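Local structure of DUF4973 domain-containing protein (Bacteroides thetaiotaomicron, 4QNI) at residues A[234-239]-A[250-255]; A[218-223]-A[294-299]; A[167-172]-A[214-219]. The protein is of unknown function but is probably a two-domain lipoprotein with an auxiliary role in nutrient binding. All coordinates share one frame; numbering follows the deposited sequence.

Contact 1. Residues A[234-239]-A[250-255]; sequences KIKFAF and SCDNAE. With EDO (1,2-ethanediol), chain G.
Lys236 and Ser250 form an antiparallel hydrogen-bonded pair, their CA atoms 5.1 Å apart, where the hairpin of strands 234-240 and 244-250 comes to its open end in the ten-stranded antiparallel sheet of the C-terminal domain. Lys236 N donates to Ser250 O over 2.8 Å, and Ser250 N returns a bond to Lys236 O at 3.0 Å. The same Ser250 O also meets the CA of Ile235 in a CA-H...O contact. Beyond this pair the regular pairing gives way to water: one molecule donates to Lys234 O and accepts from Asp252 N, bridging the two backbones, and a second accepts from Lys234 N while donating to Asn253 OD1.

The apolar pair is buried: chi1 of Cys251 (-178°) puts SG anti to the backbone N, where it lies 4.0 Å from CD1 of Ile235, and both side chains touch Phe259. Lys236 and Ser250 share one face of the sheet, CB of Lys236 packing beside OG of Ser250. The Lys236 and Asp252 side chains cross obliquely, with CD of Lys236 3.7 Å from OD2 of Asp252. Their salt bridge is long, 3.7 Å from Lys236 NZ to Asp252 OD1, and probably weak, Asp252 being exposed. Lys234 turns its charge elsewhere: its NZ forms a salt bridge with Asp131 and also donates to an ethanediol, probably from the crystallisation liquor. A third water sits beside the strand pair, 2.6 Å from OG of Ser250, and donates weakly to Lys236 O.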
# COMPACT_ATOMS: atom_id res chain seq x y z
N LYS A 234 -21.63 28.36 15.03
CA LYS A 234 -20.86 29.15 14.06
C LYS A 234 -20.36 30.48 14.65
O LYS A 234 -21.16 31.31 15.11
CB LYS A 234 -21.65 29.42 12.77
CG LYS A 234 -22.01 28.14 12.02
CD LYS A 234 -23.16 28.36 11.06
CE LYS A 234 -22.71 28.93 9.74
NZ LYS A 234 -23.89 29.36 8.96
N ILE A 235 -19.04 30.70 14.60
CA ILE A 235 -18.40 31.92 15.09
C ILE A 235 -17.90 32.72 13.88
O ILE A 235 -17.01 32.26 13.16
CB ILE A 235 -17.26 31.60 16.11
CG1 ILE A 235 -17.72 30.66 17.27
CG2 ILE A 235 -16.61 32.89 16.64
CD1 ILE A 235 -19.05 31.06 18.11
N LYS A 236 -18.48 33.90 13.65
CA LYS A 236 -18.16 34.78 12.52
C LYS A 236 -16.95 35.62 12.78
O LYS A 236 -16.82 36.18 13.87
CB LYS A 236 -19.35 35.69 12.20
CG LYS A 236 -20.55 34.97 11.58
CD LYS A 236 -21.80 35.87 11.52
CE LYS A 236 -21.71 37.05 10.57
NZ LYS A 236 -22.84 38.01 10.75
N PHE A 237 -16.07 35.74 11.77
CA PHE A 237 -14.85 36.57 11.79
C PHE A 237 -14.90 37.56 10.63
O PHE A 237 -14.85 37.15 9.46
CB PHE A 237 -13.57 35.73 11.74
CG PHE A 237 -13.29 34.91 12.97
CD1 PHE A 237 -13.97 33.71 13.21
CD2 PHE A 237 -12.26 35.26 13.85
CE1 PHE A 237 -13.68 32.94 14.34
CE2 PHE A 237 -11.96 34.47 14.97
CZ PHE A 237 -12.70 33.34 15.23
N ALA A 238 -15.05 38.84 10.94
CA ALA A 238 -15.13 39.93 9.96
C ALA A 238 -13.83 40.70 10.01
O ALA A 238 -13.46 41.16 11.07
CB ALA A 238 -16.33 40.83 10.25
N PHE A 239 -13.12 40.82 8.87
CA PHE A 239 -11.81 41.48 8.75
C PHE A 239 -12.03 42.91 8.39
O PHE A 239 -12.50 43.18 7.29
CB PHE A 239 -10.94 40.74 7.70
CG PHE A 239 -10.69 39.31 8.14
CD1 PHE A 239 -11.63 38.31 7.91
CD2 PHE A 239 -9.51 38.97 8.81
CE1 PHE A 239 -11.42 37.01 8.38
CE2 PHE A 239 -9.30 37.67 9.28
CZ PHE A 239 -10.26 36.70 9.06
N SER A 250 -18.30 37.54 16.14
CA SER A 250 -19.68 37.50 16.58
C SER A 250 -20.28 36.10 16.39
O SER A 250 -19.66 35.20 15.81
CB SER A 250 -20.52 38.54 15.84
OG SER A 250 -20.47 38.31 14.44
N CYS A 251 -21.49 35.95 16.92
CA CYS A 251 -22.27 34.73 16.88
C CYS A 251 -23.73 35.11 16.75
O CYS A 251 -24.25 35.81 17.61
CB CYS A 251 -22.02 33.91 18.14
SG CYS A 251 -22.88 32.33 18.17
N ASP A 252 -24.38 34.67 15.66
CA ASP A 252 -25.78 35.01 15.38
C ASP A 252 -26.76 34.37 16.37
O ASP A 252 -27.82 34.94 16.60
CB ASP A 252 -26.15 34.66 13.93
CG ASP A 252 -25.58 35.63 12.91
OD1 ASP A 252 -25.28 36.79 13.28
OD2 ASP A 252 -25.48 35.25 11.72
N ASN A 253 -26.40 33.23 16.99
CA ASN A 253 -27.21 32.61 18.04
C ASN A 253 -26.44 32.65 19.37
O ASN A 253 -26.37 31.66 20.09
CB ASN A 253 -27.64 31.17 17.66
CG ASN A 253 -26.50 30.22 17.47
OD1 ASN A 253 -25.44 30.56 16.91
ND2 ASN A 253 -26.69 29.01 17.99
N ALA A 254 -25.87 33.82 19.70
CA ALA A 254 -25.09 34.06 20.93
C ALA A 254 -25.83 33.64 22.23
O ALA A 254 -25.22 32.96 23.07
CB ALA A 254 -24.74 35.53 21.02
N GLU A 255 -27.12 34.02 22.37
CA GLU A 255 -27.93 33.74 23.57
C GLU A 255 -28.16 32.24 23.81
O GLU A 255 -28.20 31.80 24.96
CB GLU A 255 -29.30 34.45 23.52
CG GLU A 255 -29.24 35.96 23.28
CD GLU A 255 -28.48 36.77 24.31
OE1 GLU A 255 -29.07 37.08 25.38
OE2 GLU A 255 -27.30 37.12 24.05
C1 EDO G . -23.39 32.22 7.22
O1 EDO G . -22.69 31.03 6.88
C2 EDO G . -24.11 32.80 5.98
O2 EDO G . -25.32 32.10 5.75
O HOH W 1 -22.78 32.95 13.84
O HOH W 2 -24.59 29.07 14.79
O HOH W 3 -18.34 38.95 13.16

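Contact 2. Residues A[218-223]-A[294-299]; sequences TYAGIV and YYFNYI. With EDO (1,2-ethanediol), chain E.
Ala220 sets its methyl squarely over the ring of Phe296, CB lying 3.4 Å from the ring centroid and only 7° off the normal, a CH-pi contact centred on the face. Next to it, Gly221 N donates to the phenol oxygen of Tyr294 over 3.2 Å in a nearly straight bond (174° at the hydrogen). An ethanediol, probably from the crystallisation liquor, puts O1 at the edge of the Tyr294 ring, in its plane; O1 is hydrogen-bonded to Tyr294 OH at 2.6 Å, either being the possible donor, and donates weakly to Thr218 OG1. CG2 of Val223 meets the Tyr298 ring at CD1, 4.0 Å away. Ala220, Gly221 and Val223 lie on a type II' beta turn, Ala220 to Val223, closed by Val223 N to Ala220 O; Gly221 has positive phi (42°), and a CB there would collide with CE1 of Phe296. Tyr294, Phe296 and Tyr298 alternate along strand 282-298, all directed at the turn. Further out, Ile235 of the neighbouring strand packs on Ala220 and Tyr294, while Pro280 of a second subunit rests on Ile222 and Tyr298. The buried Tyr294 hydroxyl thus gives the Gly221 N-H an acceptor among largely apolar groups.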
# COMPACT_ATOMS: atom_id res chain seq x y z
N THR A 218 -15.79 30.04 11.70
CA THR A 218 -15.21 28.79 12.18
C THR A 218 -16.30 28.16 13.05
O THR A 218 -17.20 28.88 13.52
CB THR A 218 -13.90 28.99 12.99
OG1 THR A 218 -14.23 29.45 14.31
CG2 THR A 218 -12.81 29.88 12.30
N TYR A 219 -16.23 26.87 13.31
CA TYR A 219 -17.10 26.33 14.33
C TYR A 219 -16.49 26.73 15.71
O TYR A 219 -15.28 26.96 15.79
CB TYR A 219 -17.29 24.82 14.20
CG TYR A 219 -18.06 24.46 12.95
CD1 TYR A 219 -19.41 24.78 12.83
CD2 TYR A 219 -17.43 23.85 11.87
CE1 TYR A 219 -20.10 24.54 11.64
CE2 TYR A 219 -18.12 23.57 10.70
CZ TYR A 219 -19.45 23.92 10.59
OH TYR A 219 -20.15 23.62 9.45
N ALA A 220 -17.33 26.87 16.74
CA ALA A 220 -16.89 27.24 18.08
C ALA A 220 -15.96 26.18 18.68
O ALA A 220 -16.26 24.99 18.63
CB ALA A 220 -18.09 27.47 18.99
N GLY A 221 -14.81 26.62 19.16
CA GLY A 221 -13.78 25.78 19.75
C GLY A 221 -13.47 24.45 19.08
O GLY A 221 -12.94 24.41 17.97
N ILE A 222 -13.79 23.35 19.77
CA ILE A 222 -13.50 21.97 19.35
C ILE A 222 -14.53 21.42 18.37
O ILE A 222 -14.29 20.36 17.79
CB ILE A 222 -13.34 21.04 20.56
CG1 ILE A 222 -14.60 21.07 21.45
CG2 ILE A 222 -12.09 21.42 21.34
CD1 ILE A 222 -14.67 20.01 22.33
N VAL A 223 -15.66 22.13 18.18
CA VAL A 223 -16.69 21.72 17.22
C VAL A 223 -16.07 21.79 15.82
O VAL A 223 -15.25 22.67 15.54
CB VAL A 223 -17.97 22.59 17.32
CG1 VAL A 223 -19.04 22.15 16.31
CG2 VAL A 223 -18.53 22.59 18.74
N TYR A 294 -12.85 34.20 23.52
CA TYR A 294 -14.29 34.07 23.72
C TYR A 294 -14.65 32.81 24.53
O TYR A 294 -13.84 31.87 24.71
CB TYR A 294 -15.08 34.13 22.39
CG TYR A 294 -14.87 32.95 21.47
CD1 TYR A 294 -15.63 31.79 21.59
CD2 TYR A 294 -13.97 33.03 20.41
CE1 TYR A 294 -15.46 30.71 20.73
CE2 TYR A 294 -13.77 31.94 19.55
CZ TYR A 294 -14.53 30.79 19.70
OH TYR A 294 -14.36 29.74 18.85
N TYR A 295 -15.89 32.82 25.00
CA TYR A 295 -16.53 31.77 25.78
C TYR A 295 -17.82 31.29 25.11
O TYR A 295 -18.56 32.11 24.57
CB TYR A 295 -16.88 32.30 27.16
CG TYR A 295 -15.72 32.69 28.03
CD1 TYR A 295 -15.19 33.98 27.98
CD2 TYR A 295 -15.24 31.82 29.00
CE1 TYR A 295 -14.16 34.36 28.84
CE2 TYR A 295 -14.23 32.21 29.88
CZ TYR A 295 -13.68 33.47 29.78
OH TYR A 295 -12.68 33.86 30.64
N PHE A 296 -18.14 29.99 25.23
CA PHE A 296 -19.41 29.46 24.73
C PHE A 296 -19.75 28.17 25.46
O PHE A 296 -18.86 27.52 26.01
CB PHE A 296 -19.39 29.23 23.19
CG PHE A 296 -18.69 27.97 22.75
CD1 PHE A 296 -17.31 27.92 22.65
CD2 PHE A 296 -19.43 26.83 22.43
CE1 PHE A 296 -16.67 26.75 22.25
CE2 PHE A 296 -18.78 25.66 22.03
CZ PHE A 296 -17.40 25.63 21.93
N ASN A 297 -21.03 27.77 25.40
CA ASN A 297 -21.51 26.53 26.00
C ASN A 297 -21.73 25.46 24.95
O ASN A 297 -22.49 25.67 24.00
CB ASN A 297 -22.83 26.76 26.76
CG ASN A 297 -22.76 27.72 27.92
OD1 ASN A 297 -21.79 27.74 28.69
ND2 ASN A 297 -23.82 28.48 28.12
N TYR A 298 -21.06 24.33 25.09
CA TYR A 298 -21.31 23.19 24.23
C TYR A 298 -22.32 22.31 24.98
O TYR A 298 -22.17 22.10 26.19
CB TYR A 298 -20.03 22.43 23.84
CG TYR A 298 -20.34 21.23 22.97
CD1 TYR A 298 -20.88 21.40 21.69
CD2 TYR A 298 -20.21 19.93 23.46
CE1 TYR A 298 -21.27 20.30 20.93
CE2 TYR A 298 -20.56 18.83 22.68
CZ TYR A 298 -21.10 19.02 21.42
OH TYR A 298 -21.47 17.94 20.65
N ILE A 299 -23.39 21.86 24.27
CA ILE A 299 -24.46 21.05 24.85
C ILE A 299 -24.48 19.69 24.12
O ILE A 299 -25.05 19.58 23.03
CB ILE A 299 -25.84 21.80 24.84
CG1 ILE A 299 -25.75 23.22 25.50
CG2 ILE A 299 -26.94 20.99 25.52
CD1 ILE A 299 -25.68 24.37 24.48
C1 EDO E . -11.70 29.48 16.19
O1 EDO E . -12.75 30.10 16.89
C2 EDO E . -10.74 28.82 17.16
O2 EDO E . -11.35 27.69 17.75

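Contact 3. Residues A[167-172]-A[214-219]; sequences PFNDYS and QTIFTY. With EDO (1,2-ethanediol), chain I; EDO (1,2-ethanediol), chain F; EDO (1,2-ethanediol), chain E.
Gln214 and Tyr171 meet through their polar ends: NE2 of the amide donates to the phenol oxygen OH over 3.0 Å, at 142° and with the oxygen tilted out of the amide plane. Ring and amide planes stand 74° apart, and OE1 of Gln214 lies at the edge of the ring. CB of Gln214 points away from the loop, but chi2 (-62°) bends the chain at CD, and the amide ends up beside the tyrosine. Both groups have further partners: Tyr171 OH hydrogen-bonds to Glu242 O, and Gln214 NE2 to Phe239 O. A water donates to both Gln214 OE1 and Asp170 OD2, joining the loop a second time to Gln214, just before strand 215-219.

Asn169 adds a weak hydrogen bond, ND2 to Thr215 O at 3.3 Å; the same nitrogen also hydrogen-bonds to Asp212 O. Its OD1 accepts from Tyr171 N at 2.9 Å with the donor above the carbonyl plane, and its own backbone N donates to OG of Ser172; these two bonds brace the turn.

Ile216 packs into the bend. Its CG2 lies 3.7 Å from OD1 of Asn169, whose side chain it crosses at about a right angle, and touches CB of Ser172 and CB of Tyr171; CD1 comes up to Tyr171 O. CB of Asp170 covers one face of the Tyr171 ring, which also stacks with Phe239. Strand 160-168, from which the loop leaves, belongs to the sheet of the N-terminal domain. The bend 169-172 is a type I beta turn opened by an Asx turn at Asn169, here forming the connection into the first strand, 173-176, of the C-terminal antiparallel sheet.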
# COMPACT_ATOMS: atom_id res chain seq x y z
N PRO A 167 -15.45 27.94 -1.86
CA PRO A 167 -15.11 29.33 -2.20
C PRO A 167 -13.94 29.79 -1.32
O PRO A 167 -13.79 29.33 -0.18
CB PRO A 167 -16.37 30.12 -1.82
CG PRO A 167 -17.39 29.12 -1.50
CD PRO A 167 -16.71 27.87 -1.11
N PHE A 168 -13.11 30.68 -1.82
CA PHE A 168 -12.07 31.20 -0.94
C PHE A 168 -11.99 32.70 -1.09
O PHE A 168 -12.16 33.21 -2.19
CB PHE A 168 -10.70 30.55 -1.16
CG PHE A 168 -10.04 30.76 -2.50
CD1 PHE A 168 -9.20 31.85 -2.72
CD2 PHE A 168 -10.20 29.83 -3.53
CE1 PHE A 168 -8.57 32.03 -3.97
CE2 PHE A 168 -9.55 30.00 -4.76
CZ PHE A 168 -8.73 31.09 -4.96
N ASN A 169 -11.72 33.39 0.02
CA ASN A 169 -11.45 34.81 0.04
C ASN A 169 -9.99 34.93 0.56
O ASN A 169 -9.29 33.91 0.63
CB ASN A 169 -12.49 35.57 0.88
CG ASN A 169 -12.55 35.20 2.35
OD1 ASN A 169 -11.65 34.56 2.90
ND2 ASN A 169 -13.64 35.54 3.01
N ASP A 170 -9.52 36.14 0.90
CA ASP A 170 -8.13 36.30 1.36
C ASP A 170 -7.87 35.69 2.74
O ASP A 170 -6.74 35.62 3.16
CB ASP A 170 -7.75 37.82 1.42
CG ASP A 170 -7.74 38.54 0.08
OD1 ASP A 170 -7.60 37.87 -0.96
OD2 ASP A 170 -7.84 39.78 0.08
N TYR A 171 -8.90 35.24 3.44
CA TYR A 171 -8.79 34.85 4.84
C TYR A 171 -9.28 33.47 5.16
O TYR A 171 -9.40 33.13 6.34
CB TYR A 171 -9.65 35.85 5.66
CG TYR A 171 -9.53 37.29 5.21
CD1 TYR A 171 -8.40 38.05 5.52
CD2 TYR A 171 -10.51 37.88 4.42
CE1 TYR A 171 -8.25 39.36 5.04
CE2 TYR A 171 -10.39 39.20 3.97
CZ TYR A 171 -9.26 39.93 4.27
OH TYR A 171 -9.14 41.21 3.79
N SER A 172 -9.61 32.68 4.14
CA SER A 172 -10.19 31.37 4.38
C SER A 172 -9.24 30.23 4.04
O SER A 172 -8.33 30.36 3.24
CB SER A 172 -11.48 31.22 3.58
OG SER A 172 -11.20 31.31 2.20
N GLN A 214 -14.95 39.57 3.08
CA GLN A 214 -14.26 40.05 4.29
C GLN A 214 -14.69 39.31 5.54
O GLN A 214 -14.42 39.76 6.66
CB GLN A 214 -14.56 41.56 4.48
CG GLN A 214 -13.98 42.46 3.39
CD GLN A 214 -12.47 42.40 3.33
OE1 GLN A 214 -11.88 42.32 2.24
NE2 GLN A 214 -11.79 42.43 4.50
N THR A 215 -15.40 38.18 5.34
CA THR A 215 -15.94 37.42 6.46
C THR A 215 -15.80 35.94 6.24
O THR A 215 -16.10 35.41 5.17
CB THR A 215 -17.44 37.78 6.71
OG1 THR A 215 -17.70 39.15 6.43
CG2 THR A 215 -17.91 37.45 8.11
N ILE A 216 -15.43 35.26 7.31
CA ILE A 216 -15.38 33.80 7.37
C ILE A 216 -16.18 33.40 8.60
O ILE A 216 -16.58 34.26 9.41
CB ILE A 216 -13.89 33.27 7.44
CG1 ILE A 216 -13.15 33.72 8.73
CG2 ILE A 216 -13.09 33.61 6.17
CD1 ILE A 216 -11.78 32.93 9.00
N PHE A 217 -16.34 32.09 8.78
CA PHE A 217 -16.77 31.57 10.07
C PHE A 217 -15.90 30.34 10.40
O PHE A 217 -15.32 29.71 9.51
CB PHE A 217 -18.30 31.30 10.19
CG PHE A 217 -18.76 30.00 9.57
CD1 PHE A 217 -18.64 28.80 10.27
CD2 PHE A 217 -19.31 29.98 8.29
CE1 PHE A 217 -19.03 27.60 9.69
CE2 PHE A 217 -19.69 28.78 7.71
CZ PHE A 217 -19.55 27.60 8.41
N THR A 218 -15.79 30.04 11.70
CA THR A 218 -15.21 28.79 12.18
C THR A 218 -16.30 28.16 13.05
O THR A 218 -17.20 28.88 13.52
CB THR A 218 -13.90 28.99 12.99
OG1 THR A 218 -14.23 29.45 14.31
CG2 THR A 218 -12.81 29.88 12.30
N TYR A 219 -16.23 26.87 13.31
CA TYR A 219 -17.10 26.33 14.33
C TYR A 219 -16.49 26.73 15.71
O TYR A 219 -15.28 26.96 15.79
CB TYR A 219 -17.29 24.82 14.20
CG TYR A 219 -18.06 24.46 12.95
CD1 TYR A 219 -19.41 24.78 12.83
CD2 TYR A 219 -17.43 23.85 11.87
CE1 TYR A 219 -20.10 24.54 11.64
CE2 TYR A 219 -18.12 23.57 10.70
CZ TYR A 219 -19.45 23.92 10.59
OH TYR A 219 -20.15 23.62 9.45
C1 EDO I . -12.51 37.68 -3.42
O1 EDO I . -12.50 38.12 -2.07
C2 EDO I . -12.32 36.14 -3.55
O2 EDO I . -10.94 35.76 -3.51
C1 EDO F . -3.97 36.21 1.23
O1 EDO F . -3.72 35.27 2.27
C2 EDO F . -3.62 35.58 -0.14
O2 EDO F . -3.84 36.52 -1.20
C1 EDO E . -11.70 29.48 16.19
O1 EDO E . -12.75 30.10 16.89
C2 EDO E . -10.74 28.82 17.16
O2 EDO E . -11.35 27.69 17.75
O HOH W 4 -9.72 41.45 0.93

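Strand 215-219 serves contacts 2 and 3, and strand 234-240 beside it carries contact 1, so all three involve this neighbouring pair in the large antiparallel sheet. Contact 1 is the most regular and the most open, a strand pair whose end is bridged by water and a loose charge pair. Contacts 2 and 3 are buried and join a turn to a strand: aromatic rings dominate contact 2, amide and phenol groups contact 3. Contact 2 lies where a second subunit approaches, whereas contact 3, nearest the centre of the chain, lies where strand 160-168 of another sheet leads into the large one. A probable hydrogen bond from Ile235 N to Thr218 O ties contact 1 to both others.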